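Local structure of aminoglycoside 6-adenylyltransferase (2PBE) at residues M10-D15 and K215-Y220; N88-Y92 and L104-P108; Q143-P149 and R194-W198. The protein transfers the nucleotide part of ATP or GTP to the 6-hydroxyl of streptomycin, and adenylates streptidine, so mediating bacterial resistance to streptomycin. All coordinates share one frame; numbering follows the deposited sequence.

Contact 1: M10-D15 and K215-Y220; sequences MDIFLD and KFMKRY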
loop_
_atom_site.group_PDB
_atom_site.type_symbol
_atom_site.label_atom_id
_atom_site.label_comp_id
_atom_site.label_asym_id
_atom_site.label_seq_id
_atom_site.Cartn_x
_atom_site.Cartn_y
_atom_site.Cartn_z
HETATM N N MSE A 10 -7.358 -10.608 -0.391
HETATM C CA MSE A 10 -6.288 -9.797 -0.940
HETATM C C MSE A 10 -5.060 -9.843 -0.068
HETATM O O MSE A 10 -3.939 -9.858 -0.578
HETATM C CB MSE A 10 -6.717 -8.344 -1.106
HETATM C CG MSE A 10 -7.711 -8.114 -2.228
HETATM SE SE MSE A 10 -7.201 -8.966 -3.914
HETATM C CE MSE A 10 -5.327 -8.485 -3.988
ATOM N N ASP A 11 -5.272 -9.848 1.246
ATOM C CA ASP A 11 -4.156 -9.906 2.182
ATOM C C ASP A 11 -3.329 -11.146 1.871
ATOM O O ASP A 11 -2.122 -11.060 1.674
ATOM C CB ASP A 11 -4.647 -9.989 3.640
ATOM C CG ASP A 11 -5.265 -8.690 4.132
ATOM O OD1 ASP A 11 -4.709 -7.608 3.817
ATOM O OD2 ASP A 11 -6.294 -8.752 4.847
ATOM N N ILE A 12 -3.985 -12.295 1.812
ATOM C CA ILE A 12 -3.308 -13.546 1.538
ATOM C C ILE A 12 -2.448 -13.487 0.274
ATOM O O ILE A 12 -1.272 -13.836 0.306
ATOM C CB ILE A 12 -4.355 -14.670 1.429
ATOM C CG1 ILE A 12 -5.098 -14.787 2.760
ATOM C CG2 ILE A 12 -3.697 -15.981 1.079
ATOM C CD1 ILE A 12 -6.270 -15.734 2.754
ATOM N N PHE A 13 -3.025 -13.038 -0.830
ATOM C CA PHE A 13 -2.281 -12.980 -2.076
ATOM C C PHE A 13 -1.108 -12.007 -2.029
ATOM O O PHE A 13 -0.017 -12.304 -2.523
ATOM C CB PHE A 13 -3.194 -12.579 -3.231
ATOM C CG PHE A 13 -4.422 -13.436 -3.391
ATOM C CD1 PHE A 13 -4.418 -14.806 -3.047
ATOM C CD2 PHE A 13 -5.591 -12.879 -3.951
ATOM C CE1 PHE A 13 -5.573 -15.613 -3.260
ATOM C CE2 PHE A 13 -6.755 -13.662 -4.176
ATOM C CZ PHE A 13 -6.749 -15.033 -3.830
ATOM N N LEU A 14 -1.347 -10.843 -1.445
ATOM C CA LEU A 14 -0.314 -9.825 -1.337
ATOM C C LEU A 14 0.786 -10.318 -0.396
ATOM O O LEU A 14 1.982 -10.207 -0.681
ATOM C CB LEU A 14 -0.947 -8.540 -0.793
ATOM C CG LEU A 14 -0.310 -7.152 -0.863
ATOM C CD1 LEU A 14 0.775 -7.010 0.178
ATOM C CD2 LEU A 14 0.216 -6.918 -2.280
ATOM N N ASP A 15 0.360 -10.889 0.724
ATOM C CA ASP A 15 1.289 -11.392 1.724
ATOM C C ASP A 15 2.153 -12.511 1.158
ATOM O O ASP A 15 3.354 -12.597 1.434
ATOM C CB ASP A 15 0.519 -11.908 2.931
ATOM C CG ASP A 15 1.387 -12.033 4.147
ATOM O OD1 ASP A 15 1.814 -10.972 4.658
ATOM O OD2 ASP A 15 1.641 -13.181 4.586
ATOM N N LYS A 215 -6.137 0.093 2.475
ATOM C CA LYS A 215 -6.413 -1.245 3.013
ATOM C C LYS A 215 -5.211 -2.192 3.127
ATOM O O LYS A 215 -5.262 -3.159 3.882
ATOM C CB LYS A 215 -7.533 -1.921 2.192
ATOM C CG LYS A 215 -7.238 -2.080 0.700
ATOM C CD LYS A 215 -8.529 -2.170 -0.114
ATOM C CE LYS A 215 -9.121 -3.568 -0.144
ATOM N NZ LYS A 215 -8.392 -4.425 -1.120
ATOM N N PHE A 216 -4.141 -1.914 2.394
ATOM C CA PHE A 216 -2.955 -2.778 2.421
ATOM C C PHE A 216 -1.843 -2.355 3.371
ATOM O O PHE A 216 -0.852 -3.060 3.525
ATOM C CB PHE A 216 -2.346 -2.907 1.019
ATOM C CG PHE A 216 -3.277 -3.453 -0.011
ATOM C CD1 PHE A 216 -4.055 -4.600 0.250
ATOM C CD2 PHE A 216 -3.361 -2.841 -1.274
ATOM C CE1 PHE A 216 -4.919 -5.141 -0.737
ATOM C CE2 PHE A 216 -4.220 -3.362 -2.290
ATOM C CZ PHE A 216 -5.001 -4.515 -2.018
HETATM N N MSE A 217 -2.011 -1.212 4.019
HETATM C CA MSE A 217 -0.987 -0.702 4.909
HETATM C C MSE A 217 -0.621 -1.542 6.127
HETATM O O MSE A 217 0.538 -1.501 6.576
HETATM C CB MSE A 217 -1.350 0.722 5.340
HETATM C CG MSE A 217 -1.073 1.754 4.261
HETATM SE SE MSE A 217 0.738 1.601 3.520
HETATM C CE MSE A 217 1.740 2.714 4.757
ATOM N N LYS A 218 -1.578 -2.298 6.662
ATOM C CA LYS A 218 -1.296 -3.143 7.820
ATOM C C LYS A 218 -0.333 -4.232 7.369
ATOM O O LYS A 218 0.414 -4.810 8.173
ATOM C CB LYS A 218 -2.577 -3.779 8.366
ATOM C CG LYS A 218 -2.428 -4.244 9.786
ATOM C CD LYS A 218 -3.673 -4.954 10.261
ATOM C CE LYS A 218 -3.655 -5.149 11.769
ATOM N NZ LYS A 218 -2.351 -5.728 12.231
ATOM N N ARG A 219 -0.362 -4.500 6.069
ATOM C CA ARG A 219 0.489 -5.521 5.477
ATOM C C ARG A 219 1.837 -4.963 5.045
ATOM O O ARG A 219 2.509 -5.548 4.210
ATOM C CB ARG A 219 -0.199 -6.133 4.264
ATOM C CG ARG A 219 0.240 -7.524 3.913
ATOM C CD ARG A 219 -0.991 -8.379 3.862
ATOM N NE ARG A 219 -1.757 -8.286 5.105
ATOM C CZ ARG A 219 -1.322 -8.670 6.308
ATOM N NH1 ARG A 219 -0.108 -9.201 6.459
ATOM N NH2 ARG A 219 -2.081 -8.476 7.384
ATOM N N TYR A 220 2.228 -3.832 5.602
ATOM C CA TYR A 220 3.501 -3.239 5.244
ATOM C C TYR A 220 4.180 -2.697 6.469
ATOM O O TYR A 220 5.397 -2.714 6.568
ATOM C CB TYR A 220 3.292 -2.114 4.262
ATOM C CG TYR A 220 3.058 -2.605 2.861
ATOM C CD1 TYR A 220 4.096 -3.243 2.128
ATOM C CD2 TYR A 220 1.785 -2.474 2.253
ATOM C CE1 TYR A 220 3.866 -3.743 0.816
ATOM C CE2 TYR A 220 1.534 -2.970 0.963
ATOM C CZ TYR A 220 2.568 -3.607 0.244
ATOM O OH TYR A 220 2.270 -4.091 -1.019
HETATM O O HOH W 1 2.412 -8.531 5.802
#
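Arg219 starts with CG nearly trans to its own backbone N (chi1 -155°), then turns at chi2 and chi3. These bends lay its chain across helix segment 10-15 and bring the guanidinium up to Asp11 and Asp15, which sit one helical turn apart. Asp15 helps by swinging its carboxylate to the side away from its N (chi1 -162°).

Two salt bridges result. Arg219 NE donates to Asp11 OD1 at 3.3 Å, close to the guanidinium plane. Arg219 NH1 donates to Asp15 OD1 at 3.2 Å. Both oxygens are met from above the carboxylate planes, which stand steeply to the guanidinium. Neither pair is therefore the flat, two-pronged kind. Water 1 donates to Asp15 OD1 at 2.8 Å and makes weak bonds to Arg219 NH1 and Arg219 O. Asp11 OD2 has a weak hydrogen bond from Gln7.

Beside the charged groups the contact is apolar. Leu14 runs past the Arg219 chain in the opposite direction, with CD1 at 3.8 Å from Arg219 CG. The same methyl is 3.5 Å from Tyr220 OH, near the hydroxyl end of the ring. Selenomethionine Met10 puts CB at the edge of the Phe216 ring, 3.7 Å from CE1. Lys215 CG covers one face of that ring. Met10 also packs on strand 45-51, and Tyr220 stacks on Phe208 of strand 207-209.

The pattern is a salt-bridge network in which two helix aspartates at i and i+4 share one arginine. It ties helix 6-19, packed on the sheet of the nucleotidyltransferase fold, to the loop between strand 207-209 and helix 223-230.

Contact 2: N88-Y92 and L104-P108; sequences NWFSY and LTLIP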
loop_
_atom_site.group_PDB
_atom_site.type_symbol
_atom_site.label_atom_id
_atom_site.label_comp_id
_atom_site.label_asym_id
_atom_site.label_seq_id
_atom_site.Cartn_x
_atom_site.Cartn_y
_atom_site.Cartn_z
ATOM N N ASN A 88 3.954 -18.895 -22.389
ATOM C CA ASN A 88 4.819 -19.413 -21.331
ATOM C C ASN A 88 4.190 -19.240 -19.975
ATOM O O ASN A 88 4.868 -19.337 -18.944
ATOM C CB ASN A 88 6.155 -18.695 -21.348
ATOM C CG ASN A 88 7.069 -19.250 -22.375
ATOM O OD1 ASN A 88 7.497 -20.405 -22.277
ATOM N ND2 ASN A 88 7.364 -18.450 -23.397
ATOM N N TRP A 89 2.891 -18.958 -19.986
ATOM C CA TRP A 89 2.178 -18.779 -18.745
ATOM C C TRP A 89 1.795 -20.136 -18.221
ATOM O O TRP A 89 1.920 -21.157 -18.903
ATOM C CB TRP A 89 0.873 -18.029 -18.938
ATOM C CG TRP A 89 0.865 -16.594 -19.430
ATOM C CD1 TRP A 89 -0.251 -15.802 -19.476
ATOM C CD2 TRP A 89 1.929 -15.818 -19.997
ATOM N NE1 TRP A 89 0.036 -14.597 -20.038
ATOM C CE2 TRP A 89 1.360 -14.561 -20.372
ATOM C CE3 TRP A 89 3.300 -16.045 -20.236
ATOM C CZ2 TRP A 89 2.117 -13.527 -20.979
ATOM C CZ3 TRP A 89 4.065 -15.022 -20.844
ATOM C CH2 TRP A 89 3.458 -13.767 -21.212
ATOM N N PHE A 90 1.285 -20.105 -17.002
ATOM C CA PHE A 90 0.792 -21.279 -16.322
ATOM C C PHE A 90 -0.154 -20.684 -15.298
ATOM O O PHE A 90 0.229 -19.815 -14.513
ATOM C CB PHE A 90 1.922 -22.030 -15.622
ATOM C CG PHE A 90 1.597 -23.470 -15.358
ATOM C CD1 PHE A 90 1.612 -24.412 -16.404
ATOM C CD2 PHE A 90 1.230 -23.891 -14.068
ATOM C CE1 PHE A 90 1.267 -25.768 -16.169
ATOM C CE2 PHE A 90 0.877 -25.250 -13.812
ATOM C CZ PHE A 90 0.897 -26.191 -14.872
ATOM N N SER A 91 -1.398 -21.130 -15.317
ATOM C CA SER A 91 -2.359 -20.594 -14.384
ATOM C C SER A 91 -3.076 -21.675 -13.606
ATOM O O SER A 91 -2.901 -22.860 -13.857
ATOM C CB SER A 91 -3.356 -19.747 -15.142
ATOM O OG SER A 91 -3.938 -20.513 -16.169
ATOM N N TYR A 92 -3.895 -21.244 -12.658
ATOM C CA TYR A 92 -4.659 -22.135 -11.813
ATOM C C TYR A 92 -6.028 -21.515 -11.641
ATOM O O TYR A 92 -6.135 -20.300 -11.503
ATOM C CB TYR A 92 -4.007 -22.241 -10.439
ATOM C CG TYR A 92 -2.559 -22.679 -10.453
ATOM C CD1 TYR A 92 -2.218 -24.049 -10.293
ATOM C CD2 TYR A 92 -1.508 -21.735 -10.624
ATOM C CE1 TYR A 92 -0.859 -24.474 -10.294
ATOM C CE2 TYR A 92 -0.135 -22.143 -10.641
ATOM C CZ TYR A 92 0.176 -23.520 -10.472
ATOM O OH TYR A 92 1.483 -23.946 -10.473
ATOM N N LEU A 104 -5.331 -17.426 -10.898
ATOM C CA LEU A 104 -3.939 -16.997 -10.740
ATOM C C LEU A 104 -3.071 -17.357 -11.928
ATOM O O LEU A 104 -3.005 -18.513 -12.315
ATOM C CB LEU A 104 -3.355 -17.644 -9.482
ATOM C CG LEU A 104 -1.932 -17.298 -9.058
ATOM C CD1 LEU A 104 -1.898 -15.889 -8.486
ATOM C CD2 LEU A 104 -1.483 -18.284 -8.004
ATOM N N THR A 105 -2.393 -16.372 -12.500
ATOM C CA THR A 105 -1.522 -16.645 -13.634
ATOM C C THR A 105 -0.084 -16.388 -13.236
ATOM O O THR A 105 0.197 -15.432 -12.521
ATOM C CB THR A 105 -1.861 -15.752 -14.837
ATOM O OG1 THR A 105 -3.241 -15.912 -15.173
ATOM C CG2 THR A 105 -1.011 -16.120 -16.042
ATOM N N LEU A 106 0.814 -17.254 -13.691
ATOM C CA LEU A 106 2.246 -17.120 -13.410
ATOM C C LEU A 106 2.942 -16.757 -14.718
ATOM O O LEU A 106 3.158 -17.600 -15.592
ATOM C CB LEU A 106 2.834 -18.422 -12.840
ATOM C CG LEU A 106 2.272 -18.972 -11.519
ATOM C CD1 LEU A 106 3.045 -20.231 -11.125
ATOM C CD2 LEU A 106 2.364 -17.941 -10.418
ATOM N N ILE A 107 3.266 -15.481 -14.860
ATOM C CA ILE A 107 3.919 -14.970 -16.051
ATOM C C ILE A 107 5.416 -14.798 -15.816
ATOM O O ILE A 107 5.825 -14.348 -14.753
ATOM C CB ILE A 107 3.320 -13.604 -16.418
ATOM C CG1 ILE A 107 1.794 -13.723 -16.498
ATOM C CG2 ILE A 107 3.926 -13.091 -17.720
ATOM C CD1 ILE A 107 1.089 -12.394 -16.665
ATOM N N PRO A 108 6.256 -15.175 -16.795
ATOM C CA PRO A 108 7.698 -15.007 -16.590
ATOM C C PRO A 108 8.005 -13.507 -16.442
ATOM O O PRO A 108 7.501 -12.684 -17.209
ATOM C CB PRO A 108 8.293 -15.599 -17.853
ATOM C CG PRO A 108 7.310 -16.661 -18.214
ATOM C CD PRO A 108 5.991 -15.973 -18.007
#
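Leu104 pairs with Tyr92 through two backbone hydrogen bonds. Leu104 N donates to Tyr92 O at 3.0 Å, and Tyr92 N donates to Leu104 O at 2.9 Å. The Leu104 side chain shares a sheet face with those of Tyr92 and Leu106, and it also packs on Ile47 and Tyr49 of strand 45-51.

Thr105 faces Ser91 in a non-hydrogen-bonded antiparallel pair. Its backbone bonds instead to Ile47 and Tyr49 on the other neighbouring strand. Thr105 CG2 reaches diagonally across to Trp89, coming within 3.5 Å of CD1. Ser91 OG is hydrogen-bonded to Glu77.

Leu106 N donates to Phe90 O at 2.8 Å. The return bond, Phe90 N to Leu106 O, is weak at 3.4 Å. Leu106 CD1 meets the Tyr92 ring at its edge, 3.7 Å from CE2. The Tyr92 ring also packs edge-to-face with Trp63.

Ile107 packs against one face of the Trp89 indole. With CG2 opposite the backbone N (chi1 -52° for CG1), that methyl sits over the six-membered ring, 3.6 Å from its centroid and 11° off the normal. This is a CH-pi contact.

Pro108 closes the row. Its CD approaches the same indole obliquely, 3.5 Å from Trp89 CE3, and its CG lies near Asn88 CB.

The chemistry of this antiparallel hairpin thus has two parts. Backbone hydrogen bonds join strands 90-96 and 101-108, and the Trp89 side chain adds apolar and CH-pi packing. The indole has Ile107 CG2 over one face, with Thr105 and Pro108 approaching obliquely, so dispersion supplements the polar pairing of the main chains.

Contact 3: Q143-P149 and R194-W198; sequences QYWIKRP and RMMAW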
loop_
_atom_site.group_PDB
_atom_site.type_symbol
_atom_site.label_atom_id
_atom_site.label_comp_id
_atom_site.label_asym_id
_atom_site.label_seq_id
_atom_site.Cartn_x
_atom_site.Cartn_y
_atom_site.Cartn_z
ATOM N N GLN A 143 -3.186 7.938 -6.642
ATOM C CA GLN A 143 -3.446 8.423 -5.296
ATOM C C GLN A 143 -2.839 7.472 -4.265
ATOM O O GLN A 143 -2.307 7.893 -3.230
ATOM C CB GLN A 143 -4.954 8.496 -5.092
ATOM C CG GLN A 143 -5.375 8.977 -3.727
ATOM C CD GLN A 143 -6.835 8.696 -3.435
ATOM O OE1 GLN A 143 -7.342 9.054 -2.375
ATOM N NE2 GLN A 143 -7.526 8.038 -4.380
ATOM N N TYR A 144 -2.917 6.178 -4.565
ATOM C CA TYR A 144 -2.413 5.151 -3.674
ATOM C C TYR A 144 -1.036 4.609 -4.036
ATOM O O TYR A 144 -0.456 3.831 -3.280
ATOM C CB TYR A 144 -3.398 3.988 -3.618
ATOM C CG TYR A 144 -4.794 4.379 -3.218
ATOM C CD1 TYR A 144 -5.075 4.824 -1.901
ATOM C CD2 TYR A 144 -5.863 4.297 -4.146
ATOM C CE1 TYR A 144 -6.413 5.181 -1.505
ATOM C CE2 TYR A 144 -7.208 4.643 -3.766
ATOM C CZ TYR A 144 -7.470 5.080 -2.440
ATOM O OH TYR A 144 -8.755 5.402 -2.054
ATOM N N TRP A 145 -0.496 5.026 -5.174
ATOM C CA TRP A 145 0.798 4.514 -5.595
ATOM C C TRP A 145 1.972 5.028 -4.767
ATOM O O TRP A 145 2.113 6.230 -4.553
ATOM C CB TRP A 145 1.070 4.810 -7.075
ATOM C CG TRP A 145 2.184 3.961 -7.616
ATOM C CD1 TRP A 145 3.362 4.402 -8.146
ATOM C CD2 TRP A 145 2.229 2.528 -7.660
ATOM N NE1 TRP A 145 4.144 3.334 -8.524
ATOM C CE2 TRP A 145 3.482 2.171 -8.239
ATOM C CE3 TRP A 145 1.337 1.506 -7.265
ATOM C CZ2 TRP A 145 3.877 0.824 -8.440
ATOM C CZ3 TRP A 145 1.727 0.151 -7.464
ATOM C CH2 TRP A 145 2.998 -0.164 -8.052
ATOM N N ILE A 146 2.814 4.103 -4.319
ATOM C CA ILE A 146 3.987 4.438 -3.520
ATOM C C ILE A 146 5.266 3.934 -4.188
ATOM O O ILE A 146 5.310 2.809 -4.669
ATOM C CB ILE A 146 3.857 3.838 -2.082
ATOM C CG1 ILE A 146 2.815 4.626 -1.280
ATOM C CG2 ILE A 146 5.228 3.799 -1.370
ATOM C CD1 ILE A 146 3.182 6.086 -1.027
ATOM N N LYS A 147 6.291 4.780 -4.215
ATOM C CA LYS A 147 7.602 4.458 -4.780
ATOM C C LYS A 147 8.548 5.549 -4.289
ATOM O O LYS A 147 8.084 6.575 -3.801
ATOM C CB LYS A 147 7.553 4.444 -6.303
ATOM C CG LYS A 147 6.891 5.644 -6.933
ATOM C CD LYS A 147 7.250 5.765 -8.407
ATOM C CE LYS A 147 8.675 6.300 -8.572
ATOM N NZ LYS A 147 8.827 7.662 -7.948
ATOM N N ARG A 148 9.861 5.328 -4.404
ATOM C CA ARG A 148 10.849 6.305 -3.922
ATOM C C ARG A 148 10.490 7.723 -4.380
ATOM O O ARG A 148 10.388 8.001 -5.585
ATOM C CB ARG A 148 12.278 5.951 -4.387
ATOM C CG ARG A 148 13.392 6.624 -3.541
ATOM C CD ARG A 148 14.632 6.941 -4.380
ATOM N NE ARG A 148 14.211 7.736 -5.533
ATOM C CZ ARG A 148 14.949 8.639 -6.187
ATOM N NH1 ARG A 148 16.199 8.884 -5.814
ATOM N NH2 ARG A 148 14.420 9.327 -7.196
ATOM N N PRO A 149 10.311 8.642 -3.428
ATOM C CA PRO A 149 9.959 9.994 -3.845
ATOM C C PRO A 149 11.128 10.742 -4.433
ATOM O O PRO A 149 12.285 10.425 -4.138
ATOM C CB PRO A 149 9.475 10.636 -2.550
ATOM C CG PRO A 149 10.346 9.991 -1.526
ATOM C CD PRO A 149 10.342 8.534 -1.957
ATOM N N ARG A 194 1.591 8.114 3.686
ATOM C CA ARG A 194 2.415 8.107 2.480
ATOM C C ARG A 194 3.850 8.239 2.911
ATOM O O ARG A 194 4.717 7.545 2.401
ATOM C CB ARG A 194 2.070 9.284 1.567
ATOM C CG ARG A 194 2.855 9.309 0.268
ATOM C CD ARG A 194 2.442 10.484 -0.585
ATOM N NE ARG A 194 1.004 10.494 -0.868
ATOM C CZ ARG A 194 0.440 9.782 -1.837
ATOM N NH1 ARG A 194 1.185 8.999 -2.633
ATOM N NH2 ARG A 194 -0.873 9.853 -1.999
HETATM N N MSE A 195 4.091 9.147 3.851
HETATM C CA MSE A 195 5.437 9.375 4.376
HETATM C C MSE A 195 5.980 8.083 4.987
HETATM O O MSE A 195 7.159 7.748 4.818
HETATM C CB MSE A 195 5.408 10.482 5.445
HETATM C CG MSE A 195 6.790 10.981 5.854
HETATM SE SE MSE A 195 7.928 11.464 4.330
HETATM C CE MSE A 195 7.138 13.205 3.850
HETATM N N MSE A 196 5.117 7.363 5.699
HETATM C CA MSE A 196 5.529 6.120 6.316
HETATM C C MSE A 196 5.762 5.060 5.242
HETATM O O MSE A 196 6.686 4.251 5.342
HETATM C CB MSE A 196 4.461 5.657 7.305
HETATM C CG MSE A 196 4.342 6.567 8.514
HETATM SE SE MSE A 196 2.888 6.151 9.762
HETATM C CE MSE A 196 3.733 4.868 10.945
ATOM N N ALA A 197 4.931 5.078 4.206
ATOM C CA ALA A 197 5.073 4.120 3.122
ATOM C C ALA A 197 6.379 4.378 2.384
ATOM O O ALA A 197 7.083 3.432 2.014
ATOM C CB ALA A 197 3.894 4.221 2.169
ATOM N N TRP A 198 6.706 5.656 2.190
ATOM C CA TRP A 198 7.943 6.021 1.495
ATOM C C TRP A 198 9.148 5.548 2.304
ATOM O O TRP A 198 10.207 5.228 1.753
ATOM C CB TRP A 198 8.036 7.533 1.292
ATOM C CG TRP A 198 7.213 8.103 0.135
ATOM C CD1 TRP A 198 6.660 7.401 -0.903
ATOM C CD2 TRP A 198 6.955 9.488 -0.141
ATOM N NE1 TRP A 198 6.081 8.254 -1.811
ATOM C CE2 TRP A 198 6.243 9.541 -1.379
ATOM C CE3 TRP A 198 7.258 10.700 0.529
ATOM C CZ2 TRP A 198 5.821 10.766 -1.973
ATOM C CZ3 TRP A 198 6.845 11.931 -0.059
ATOM C CH2 TRP A 198 6.128 11.942 -1.305
HETATM O O HOH W 2 4.976 8.050 -4.773
#
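Ile146, Trp198 and Arg194 bury the most surface here. Ile146 points from the short strand 145-146 onto helix 177-204. Its CD1 branch fits between two helix side chains, 3.5 Å from Arg194 CG and 3.7 Å from Trp198 CD1. Its CG1 rests on Ala197 CB at 3.6 Å.

Trp198 is held between two aliphatic groups. Pro149 CB lies over the centre of the six-membered ring, 3.5 Å from the centroid and only 5° off the normal, in a CH-pi contact. Arg194 CG covers the opposite face toward the rim. Trp198 NE1 donates to water 2 at 3.2 Å, and this water lies in the indole plane. The water in turn gives a weak bond to Trp145 O.

Arg194 stretches out from the helix, its first two side-chain torsions both extended (chi1 -178°), before bending at chi3. NH2 then donates to Gln143 O at 2.7 Å, somewhat tilted from the guanidinium plane.

The arginine thus works twice. Its aliphatic part packs on Trp198 and Ile146, while its charged end satisfies a backbone carbonyl. Strand 145-146, outermost in the sheet within this chain, therefore packs on helix 177-204 mainly through apolar groups, with polar links through that bond and one water.

Contacts 2 and 3 both lie within the chain loop closed by contact 1, one after the other. Contacts 1 and 3 touch: selenomethionine Met217 puts CE 3.7 Å from Ala197 CB, and their centres are about 15 Å apart. Phe208 is a shared neighbour, meeting both Tyr220 and Ile146. Contact 2 touches neither. Its nearest atoms are about 6 Å from contact 1 and about 15 Å from contact 3, with centres about 21 Å and 29 Å away. Strand 45-51 bridges contacts 1 and 2, since Met10 and Leu104 both pack on Ile47. In this clan the corresponding strand usually carries acidic metal ligands, so both contacts probably flank the nucleotide site.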